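Local coordinates for RNA-dependent RNA polymerase (PDB 6QW0), which probably cleaves capped host RNAs through its manganese-binding cap-snatching endonuclease domain, supplying primers for viral transcription, at residues A[114-119]-A[124-129]; A[145-150]-A[163-168]. All blocks are in the same frame, centred on the assembly; numbering follows the deposited sequence. Where two conformers were deposited one is given.

Contact 1 (A[114-119]-A[124-129]). With MN3 (manganese (III) ion), chain C.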
ATOM      1  N   ASP A 114       5.154   1.252  -4.053  1.00 24.52           N
ATOM      2  CA  ASP A 114       3.737   1.368  -4.404  1.00 25.46           C
ATOM      3  C   ASP A 114       3.298   2.820  -4.571  1.00 28.39           C
ATOM      4  O   ASP A 114       2.413   3.112  -5.384  1.00 28.94           O
ATOM      5  CB  ASP A 114       2.867   0.687  -3.349  1.00 25.14           C
ATOM      6  CG  ASP A 114       2.859  -0.822  -3.497  1.00 26.94           C
ATOM      7  OD1 ASP A 114       2.556  -1.311  -4.604  1.00 30.76           O
ATOM      8  OD2 ASP A 114       3.193  -1.529  -2.527  1.00 22.75           O
HETATM    9  N   MSE A 115       3.873   3.740  -3.798  1.00 26.69           N
HETATM   10  CA  MSE A 115       3.549   5.156  -3.938  1.00 23.51           C
HETATM   11  C   MSE A 115       4.802   6.008  -3.730  1.00 23.08           C
HETATM   12  O   MSE A 115       5.598   5.724  -2.830  1.00 24.33           O
HETATM   13  CB  MSE A 115       2.466   5.598  -2.945  1.00 24.95           C
HETATM   14  CG  MSE A 115       1.217   4.699  -2.816  1.00 23.77           C
HETATM   15 SE   MSE A 115      -0.074   5.482  -1.608  1.00 35.74          SE
HETATM   16  CE  MSE A 115      -0.719   6.887  -2.822  1.00 32.07           C
ATOM     17  N   ILE A 116       4.974   7.034  -4.572  1.00 23.09           N
ATOM     18  CA  ILE A 116       5.937   8.117  -4.341  1.00 25.18           C
ATOM     19  C   ILE A 116       5.146   9.415  -4.469  1.00 26.91           C
ATOM     20  O   ILE A 116       4.699   9.772  -5.570  1.00 30.37           O
ATOM     21  CB  ILE A 116       7.122   8.097  -5.322  1.00 23.96           C
ATOM     22  CG1 ILE A 116       7.816   6.735  -5.328  1.00 23.42           C
ATOM     23  CG2 ILE A 116       8.136   9.199  -4.966  1.00 26.23           C
ATOM     24  CD1 ILE A 116       8.909   6.591  -6.401  1.00 28.70           C
ATOM     25  N   ILE A 117       4.965  10.114  -3.358  1.00 23.25           N
ATOM     26  CA  ILE A 117       4.105  11.290  -3.282  1.00 23.16           C
ATOM     27  C   ILE A 117       4.970  12.518  -3.016  1.00 26.15           C
ATOM     28  O   ILE A 117       5.672  12.586  -2.002  1.00 24.25           O
ATOM     29  CB  ILE A 117       3.045  11.133  -2.185  1.00 26.91           C
ATOM     30  CG1 ILE A 117       2.264   9.826  -2.378  1.00 27.02           C
ATOM     31  CG2 ILE A 117       2.117  12.334  -2.166  1.00 28.54           C
ATOM     32  CD1 ILE A 117       1.495   9.397  -1.145  1.00 28.46           C
ATOM     33  N   GLU A 118       4.884  13.507  -3.902  1.00 26.53           N
ATOM     34  CA  GLU A 118       5.639  14.748  -3.792  0.52 29.60           C
ATOM     35  C   GLU A 118       4.697  15.866  -3.346  1.00 30.00           C
ATOM     36  O   GLU A 118       3.610  16.018  -3.910  1.00 33.90           O
ATOM     37  CB  GLU A 118       6.299  15.060  -5.143  0.52 32.07           C
ATOM     38  CG  GLU A 118       6.857  16.457  -5.337  0.52 33.66           C
ATOM     39  CD  GLU A 118       8.258  16.447  -5.944  0.52 36.43           C
ATOM     40  OE1 GLU A 118       8.488  15.700  -6.919  0.52 36.45           O
ATOM     41  OE2 GLU A 118       9.132  17.183  -5.442  0.52 39.00           O
ATOM     42  N   THR A 119       5.108  16.640  -2.340  1.00 27.86           N
ATOM     43  CA  THR A 119       4.328  17.772  -1.842  1.00 28.98           C
ATOM     44  C   THR A 119       4.956  19.095  -2.275  1.00 30.76           C
ATOM     45  O   THR A 119       6.143  19.168  -2.604  1.00 32.93           O
ATOM     46  CB  THR A 119       4.203  17.747  -0.310  1.00 30.85           C
ATOM     47  OG1 THR A 119       5.479  17.991   0.295  1.00 28.73           O
ATOM     48  CG2 THR A 119       3.670  16.405   0.169  1.00 32.58           C
ATOM     49  N   VAL A 124       9.006  14.259   0.200  1.00 20.93           N
ATOM     50  CA  VAL A 124       8.603  13.119  -0.615  1.00 21.16           C
ATOM     51  C   VAL A 124       8.224  11.976   0.312  1.00 20.50           C
ATOM     52  O   VAL A 124       8.969  11.647   1.239  1.00 22.10           O
ATOM     53  CB  VAL A 124       9.711  12.684  -1.586  1.00 22.95           C
ATOM     54  CG1 VAL A 124       9.263  11.441  -2.350  1.00 25.27           C
ATOM     55  CG2 VAL A 124      10.055  13.834  -2.551  1.00 24.05           C
ATOM     56  N   TYR A 125       7.061  11.383   0.076  1.00 21.36           N
ATOM     57  CA  TYR A 125       6.577  10.285   0.898  1.00 22.08           C
ATOM     58  C   TYR A 125       6.596   9.018   0.056  1.00 22.67           C
ATOM     59  O   TYR A 125       6.013   8.981  -1.032  1.00 25.44           O
ATOM     60  CB  TYR A 125       5.183  10.599   1.449  1.00 21.81           C
ATOM     61  CG  TYR A 125       5.187  11.850   2.304  1.00 22.67           C
ATOM     62  CD1 TYR A 125       5.475  11.789   3.660  1.00 26.92           C
ATOM     63  CD2 TYR A 125       4.966  13.106   1.737  1.00 26.97           C
ATOM     64  CE1 TYR A 125       5.509  12.946   4.437  1.00 29.21           C
ATOM     65  CE2 TYR A 125       5.009  14.259   2.503  1.00 30.10           C
ATOM     66  CZ  TYR A 125       5.274  14.173   3.851  1.00 36.92           C
ATOM     67  OH  TYR A 125       5.307  15.324   4.606  1.00 40.24           O
ATOM     68  N   VAL A 126       7.297   7.996   0.539  1.00 19.71           N
ATOM     69  CA  VAL A 126       7.398   6.713  -0.150  1.00 20.57           C
ATOM     70  C   VAL A 126       6.595   5.705   0.663  1.00 20.85           C
ATOM     71  O   VAL A 126       6.808   5.572   1.872  1.00 22.72           O
ATOM     72  CB  VAL A 126       8.865   6.275  -0.315  1.00 21.42           C
ATOM     73  CG1 VAL A 126       8.957   4.876  -0.892  1.00 24.95           C
ATOM     74  CG2 VAL A 126       9.635   7.283  -1.196  1.00 22.53           C
ATOM     75  N   VAL A 127       5.647   5.026   0.010  1.00 20.68           N
ATOM     76  CA  VAL A 127       4.731   4.113   0.696  1.00 20.58           C
ATOM     77  C   VAL A 127       4.803   2.754   0.013  1.00 24.24           C
ATOM     78  O   VAL A 127       4.724   2.668  -1.215  1.00 24.93           O
ATOM     79  CB  VAL A 127       3.280   4.636   0.702  1.00 21.71           C
ATOM     80  CG1 VAL A 127       2.399   3.717   1.542  1.00 24.67           C
ATOM     81  CG2 VAL A 127       3.211   6.060   1.244  1.00 25.88           C
ATOM     82  N   GLU A 128       4.960   1.692   0.804  1.00 21.98           N
ATOM     83  CA  GLU A 128       5.006   0.346   0.248  1.00 19.69           C
ATOM     84  C   GLU A 128       3.987  -0.525   0.962  1.00 22.05           C
ATOM     85  O   GLU A 128       3.906  -0.500   2.198  1.00 21.55           O
ATOM     86  CB  GLU A 128       6.402  -0.270   0.355  1.00 23.03           C
ATOM     87  CG  GLU A 128       6.476  -1.697  -0.156  1.00 22.61           C
ATOM     88  CD  GLU A 128       6.179  -1.842  -1.648  1.00 28.83           C
ATOM     89  OE1 GLU A 128       6.278  -0.868  -2.426  1.00 24.28           O
ATOM     90  OE2 GLU A 128       5.848  -2.964  -2.052  1.00 24.32           O
ATOM     91  N   PHE A 129       3.210  -1.274   0.171  1.00 21.99           N
ATOM     92  CA  PHE A 129       2.192  -2.198   0.660  1.00 19.87           C
ATOM     93  C   PHE A 129       2.712  -3.628   0.578  1.00 21.15           C
ATOM     94  O   PHE A 129       3.448  -3.984  -0.342  1.00 24.15           O
ATOM     95  CB  PHE A 129       0.900  -2.128  -0.171  1.00 20.82           C
ATOM     96  CG  PHE A 129       0.368  -0.739  -0.438  1.00 20.39           C
ATOM     97  CD1 PHE A 129       0.249   0.212   0.562  1.00 22.18           C
ATOM     98  CD2 PHE A 129      -0.084  -0.421  -1.712  1.00 24.34           C
ATOM     99  CE1 PHE A 129      -0.271   1.480   0.274  1.00 24.77           C
ATOM    100  CE2 PHE A 129      -0.604   0.839  -1.997  1.00 26.12           C
ATOM    101  CZ  PHE A 129      -0.694   1.781  -1.003  1.00 24.91           C
TER
HETATM  102 MN   MN3 C 301       3.793  -3.700  -2.568  1.00 23.82          MN
HETATM  103  O   HOH W   1       4.459  -4.285  -4.762  1.00 31.17           O
HETATM  104  O   HOH W   2       4.749  -5.857  -2.607  1.00 28.80           O
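D114 and E128 come together at the mouth of an antiparallel beta hairpin, strand 115-118 against strand 124-131, where a manganese ion is bound. The arrangement fits the metal end of the PD-(D/E)XK nuclease core, the clan to which this domain belongs. D114 OD2 and E128 OE2 each lie 2.2 Å from the manganese, and the carbonyl oxygen F129 O 2.3 Å; H79 and two waters complete the site, and a second manganese lies about 3 Å from the D114 side chain. This end is the tight one. F129 N donates a nearly straight bond (2.7 Å, 160°) to D114 OD2 on the anti side of the carboxylate, so one oxygen is gripped by both metal and amide. In return D114 N gives a clearly bent bond (138°) to E128 OE1 at 2.9 Å, met nearly along the C-O direction; CG of E128 extends opposite the backbone N (chi1 177°), then a bend at chi2 turns the carboxylate to serve amide and metal with separate oxygens. D114 and M115 both face V127, a classic beta bulge beside the metal site. On the face of M115, I117 and Y125, the M115 chain runs beside V127 and carries its selenium obliquely to the F129 ring, a Met-aromatic contact. I116 lies on the other face, its CG2 packed on V124 CG1 under cover of helix 94-98. Toward the turn the contact thins: I117, Y125 and T119 are only partly buried. The pairing survives there in the backbone, I117 N to Y125 O and Y125 N to I117 O, and the last touch is T119 CG2 meeting the Y125 ring edge in plane, 3.4 Å from CE2.

Contact 2 (A[145-150]-A[163-168])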
ATOM      1  N   ASN A 145      11.108  -6.470   5.819  1.00 27.87           N
ATOM      2  CA  ASN A 145      11.706  -6.814   4.536  1.00 31.40           C
ATOM      3  C   ASN A 145      11.504  -5.696   3.517  1.00 26.14           C
ATOM      4  O   ASN A 145      12.406  -5.405   2.726  1.00 29.09           O
ATOM      5  CB  ASN A 145      11.135  -8.140   4.024  1.00 29.26           C
ATOM      6  CG  ASN A 145      11.667  -9.336   4.803  1.00 45.17           C
ATOM      7  OD1 ASN A 145      12.722  -9.255   5.434  1.00 45.72           O
ATOM      8  ND2 ASN A 145      10.940 -10.448   4.761  1.00 48.22           N
ATOM      9  N   LYS A 146      10.338  -5.042   3.530  1.00 25.69           N
ATOM     10  CA  LYS A 146      10.131  -3.944   2.583  1.00 23.67           C
ATOM     11  C   LYS A 146      10.966  -2.722   2.957  1.00 23.53           C
ATOM     12  O   LYS A 146      11.444  -2.012   2.061  1.00 24.76           O
ATOM     13  CB  LYS A 146       8.653  -3.570   2.494  1.00 23.39           C
ATOM     14  CG  LYS A 146       7.783  -4.630   1.860  1.00 24.84           C
ATOM     15  CD  LYS A 146       8.283  -5.033   0.492  1.00 26.33           C
ATOM     16  CE  LYS A 146       7.282  -5.962  -0.201  1.00 26.61           C
ATOM     17  NZ  LYS A 146       7.794  -6.404  -1.541  1.00 30.35           N
ATOM     18  N   ILE A 147      11.153  -2.455   4.255  1.00 23.29           N
ATOM     19  CA  ILE A 147      12.081  -1.392   4.644  1.00 25.89           C
ATOM     20  C   ILE A 147      13.472  -1.702   4.111  1.00 27.52           C
ATOM     21  O   ILE A 147      14.118  -0.855   3.484  1.00 25.48           O
ATOM     22  CB  ILE A 147      12.092  -1.198   6.170  1.00 23.84           C
ATOM     23  CG1 ILE A 147      10.765  -0.613   6.639  1.00 25.08           C
ATOM     24  CG2 ILE A 147      13.250  -0.285   6.580  1.00 26.37           C
ATOM     25  CD1 ILE A 147      10.649  -0.519   8.134  1.00 25.21           C
ATOM     26  N   ALA A 148      13.926  -2.942   4.298  1.00 27.89           N
ATOM     27  CA  ALA A 148      15.240  -3.330   3.790  1.00 25.92           C
ATOM     28  C   ALA A 148      15.333  -3.184   2.280  1.00 27.86           C
ATOM     29  O   ALA A 148      16.405  -2.861   1.754  1.00 27.16           O
ATOM     30  CB  ALA A 148      15.552  -4.771   4.196  1.00 28.08           C
ATOM     31  N   LYS A 149      14.227  -3.414   1.568  1.00 25.83           N
ATOM     32  CA  LYS A 149      14.259  -3.396   0.114  1.00 24.06           C
ATOM     33  C   LYS A 149      14.439  -1.985  -0.429  1.00 27.16           C
ATOM     34  O   LYS A 149      15.091  -1.802  -1.462  1.00 28.94           O
ATOM     35  CB  LYS A 149      12.975  -4.026  -0.426  1.00 25.78           C
ATOM     36  CG  LYS A 149      12.866  -4.044  -1.946  1.00 28.39           C
ATOM     37  CD  LYS A 149      11.501  -4.563  -2.372  1.00 34.46           C
ATOM     38  CE  LYS A 149      11.411  -4.745  -3.881  1.00 35.77           C
ATOM     39  NZ  LYS A 149      12.261  -5.885  -4.336  1.00 43.54           N
ATOM     40  N   TYR A 150      13.886  -0.979   0.252  1.00 25.87           N
ATOM     41  CA  TYR A 150      13.858   0.377  -0.277  1.00 24.69           C
ATOM     42  C   TYR A 150      14.719   1.375   0.487  1.00 27.14           C
ATOM     43  O   TYR A 150      14.858   2.511   0.026  1.00 25.75           O
ATOM     44  CB  TYR A 150      12.411   0.885  -0.310  1.00 25.86           C
ATOM     45  CG  TYR A 150      11.598   0.136  -1.331  1.00 27.25           C
ATOM     46  CD1 TYR A 150      11.885   0.264  -2.682  1.00 30.05           C
ATOM     47  CD2 TYR A 150      10.575  -0.724  -0.953  1.00 28.77           C
ATOM     48  CE1 TYR A 150      11.163  -0.426  -3.641  1.00 28.71           C
ATOM     49  CE2 TYR A 150       9.844  -1.418  -1.909  1.00 28.55           C
ATOM     50  CZ  TYR A 150      10.145  -1.259  -3.245  1.00 31.53           C
ATOM     51  OH  TYR A 150       9.441  -1.944  -4.198  1.00 28.55           O
ATOM     52  N   ILE A 163      12.730  12.506   2.582  1.00 19.96           N
ATOM     53  CA  ILE A 163      11.810  11.397   2.354  1.00 16.28           C
ATOM     54  C   ILE A 163      11.340  10.861   3.702  1.00 18.61           C
ATOM     55  O   ILE A 163      12.138  10.728   4.633  1.00 18.92           O
ATOM     56  CB  ILE A 163      12.487  10.275   1.531  1.00 19.21           C
ATOM     57  CG1 ILE A 163      12.795  10.744   0.109  1.00 21.45           C
ATOM     58  CG2 ILE A 163      11.611   8.988   1.516  1.00 22.57           C
ATOM     59  CD1 ILE A 163      13.656   9.754  -0.680  1.00 23.86           C
ATOM     60  N   SER A 164      10.054  10.519   3.794  1.00 19.22           N
ATOM     61  CA  SER A 164       9.548   9.688   4.881  1.00 19.11           C
ATOM     62  C   SER A 164       9.093   8.371   4.272  1.00 20.36           C
ATOM     63  O   SER A 164       8.398   8.379   3.249  1.00 19.92           O
ATOM     64  CB  SER A 164       8.399  10.376   5.623  1.00 21.26           C
ATOM     65  OG  SER A 164       8.857  11.544   6.287  1.00 23.12           O
ATOM     66  N   LEU A 165       9.509   7.249   4.871  1.00 18.98           N
ATOM     67  CA  LEU A 165       9.241   5.921   4.324  1.00 21.18           C
ATOM     68  C   LEU A 165       8.167   5.244   5.166  1.00 20.78           C
ATOM     69  O   LEU A 165       8.370   5.020   6.363  1.00 19.69           O
ATOM     70  CB  LEU A 165      10.506   5.062   4.303  1.00 22.84           C
ATOM     71  CG  LEU A 165      10.360   3.589   3.906  1.00 20.89           C
ATOM     72  CD1 LEU A 165       9.791   3.445   2.493  1.00 22.98           C
ATOM     73  CD2 LEU A 165      11.714   2.881   4.009  1.00 23.94           C
ATOM     74  N   TYR A 166       7.043   4.892   4.534  1.00 17.85           N
ATOM     75  CA  TYR A 166       5.909   4.291   5.230  1.00 18.85           C
ATOM     76  C   TYR A 166       5.617   2.911   4.657  1.00 20.39           C
ATOM     77  O   TYR A 166       5.725   2.696   3.445  1.00 20.28           O
ATOM     78  CB  TYR A 166       4.650   5.161   5.118  1.00 20.98           C
ATOM     79  CG  TYR A 166       4.669   6.407   5.972  1.00 19.22           C
ATOM     80  CD1 TYR A 166       4.565   6.322   7.366  1.00 20.19           C
ATOM     81  CD2 TYR A 166       4.813   7.671   5.385  1.00 20.43           C
ATOM     82  CE1 TYR A 166       4.570   7.461   8.155  1.00 21.95           C
ATOM     83  CE2 TYR A 166       4.830   8.817   6.162  1.00 22.31           C
ATOM     84  CZ  TYR A 166       4.727   8.706   7.544  1.00 22.66           C
ATOM     85  OH  TYR A 166       4.732   9.838   8.326  1.00 24.65           O
ATOM     86  N   ILE A 167       5.206   1.994   5.535  1.00 20.15           N
ATOM     87  CA  ILE A 167       4.908   0.607   5.174  1.00 20.21           C
ATOM     88  C   ILE A 167       3.533   0.257   5.709  1.00 19.76           C
ATOM     89  O   ILE A 167       3.188   0.661   6.821  1.00 20.60           O
ATOM     90  CB  ILE A 167       5.930  -0.381   5.774  1.00 21.88           C
ATOM     91  CG1 ILE A 167       7.370   0.071   5.501  1.00 22.88           C
ATOM     92  CG2 ILE A 167       5.677  -1.791   5.263  1.00 23.92           C
ATOM     93  CD1 ILE A 167       7.804  -0.002   4.049  1.00 22.76           C
ATOM     94  N   ILE A 168       2.757  -0.500   4.931  1.00 19.69           N
ATOM     95  CA  ILE A 168       1.556  -1.170   5.438  1.00 19.41           C
ATOM     96  C   ILE A 168       1.676  -2.657   5.118  1.00 22.85           C
ATOM     97  O   ILE A 168       1.707  -3.033   3.939  1.00 20.40           O
ATOM     98  CB  ILE A 168       0.253  -0.611   4.829  1.00 21.69           C
ATOM     99  CG1 ILE A 168       0.218   0.917   4.904  1.00 23.39           C
ATOM    100  CG2 ILE A 168      -0.949  -1.198   5.552  1.00 23.47           C
ATOM    101  CD1 ILE A 168      -1.003   1.527   4.205  1.00 28.35           C
TER
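I147 of the helix and I167 of the strand carry this packing of helix 136-157 on strand 163-171, an alpha-on-beta layer within a beta-alpha-beta unit. The axes of the two short segments run roughly antiparallel (146°) and 9.2 Å apart at their closest. The I167 side chain can be traced outward. Its CB points toward the helix. CG1, standing opposite the carbonyl carbon (chi1 -49°), lies 3.6 Å from I147 CG1, the closest approach here. CD1 then turns back (chi2 -69°) and settles between two helix residues, 4.0 Å from I147 CG1 and 4.0 Å from K146 CB. The two isoleucines thus meet by their CG1 arms, at a slant. Two residues earlier on the same face, L165 offers the other foothold: its CD2 lies 4.3 Å from I147 CA and just beyond van der Waals touch of I147 CG2. No hydrogen bond joins the segments, and the shared surface is modest. K146 lends only the root of its chain. A bend at chi2 sends the rest away from I167, beside E128 and T130, with a manganese about 5 Å from the side chain, a position consistent with the PD-(D/E)XK lysine, a role here inferred. The helix packs over both parallel strands, Y150 and K146 resting on strand 124-131 while I147 holds strand 163-171, whose other neighbours in the sheet are strands 16-17 and 174-177.

How the contacts relate
From the N terminus the chain reaches 114-119, turns through four residues and returns as 124-129, so contact 1 closes a short hairpin loop. It then climbs through helix 136-157 and comes back as strand 163-171, and contact 2 closes the helix-to-strand half of this beta-alpha-beta crossover. The two are in series, neither nested nor crossed. They share one sheet: strands 124-131 and 163-171 lie parallel, with probable hydrogen bonds V126 O to Y166 N (2.8 Å) and E128 N to Y166 O. On the helix side, Y150 CE2 packs 3.6 Å from E128 OE1, joining the helix of contact 2 to the metal end of contact 1.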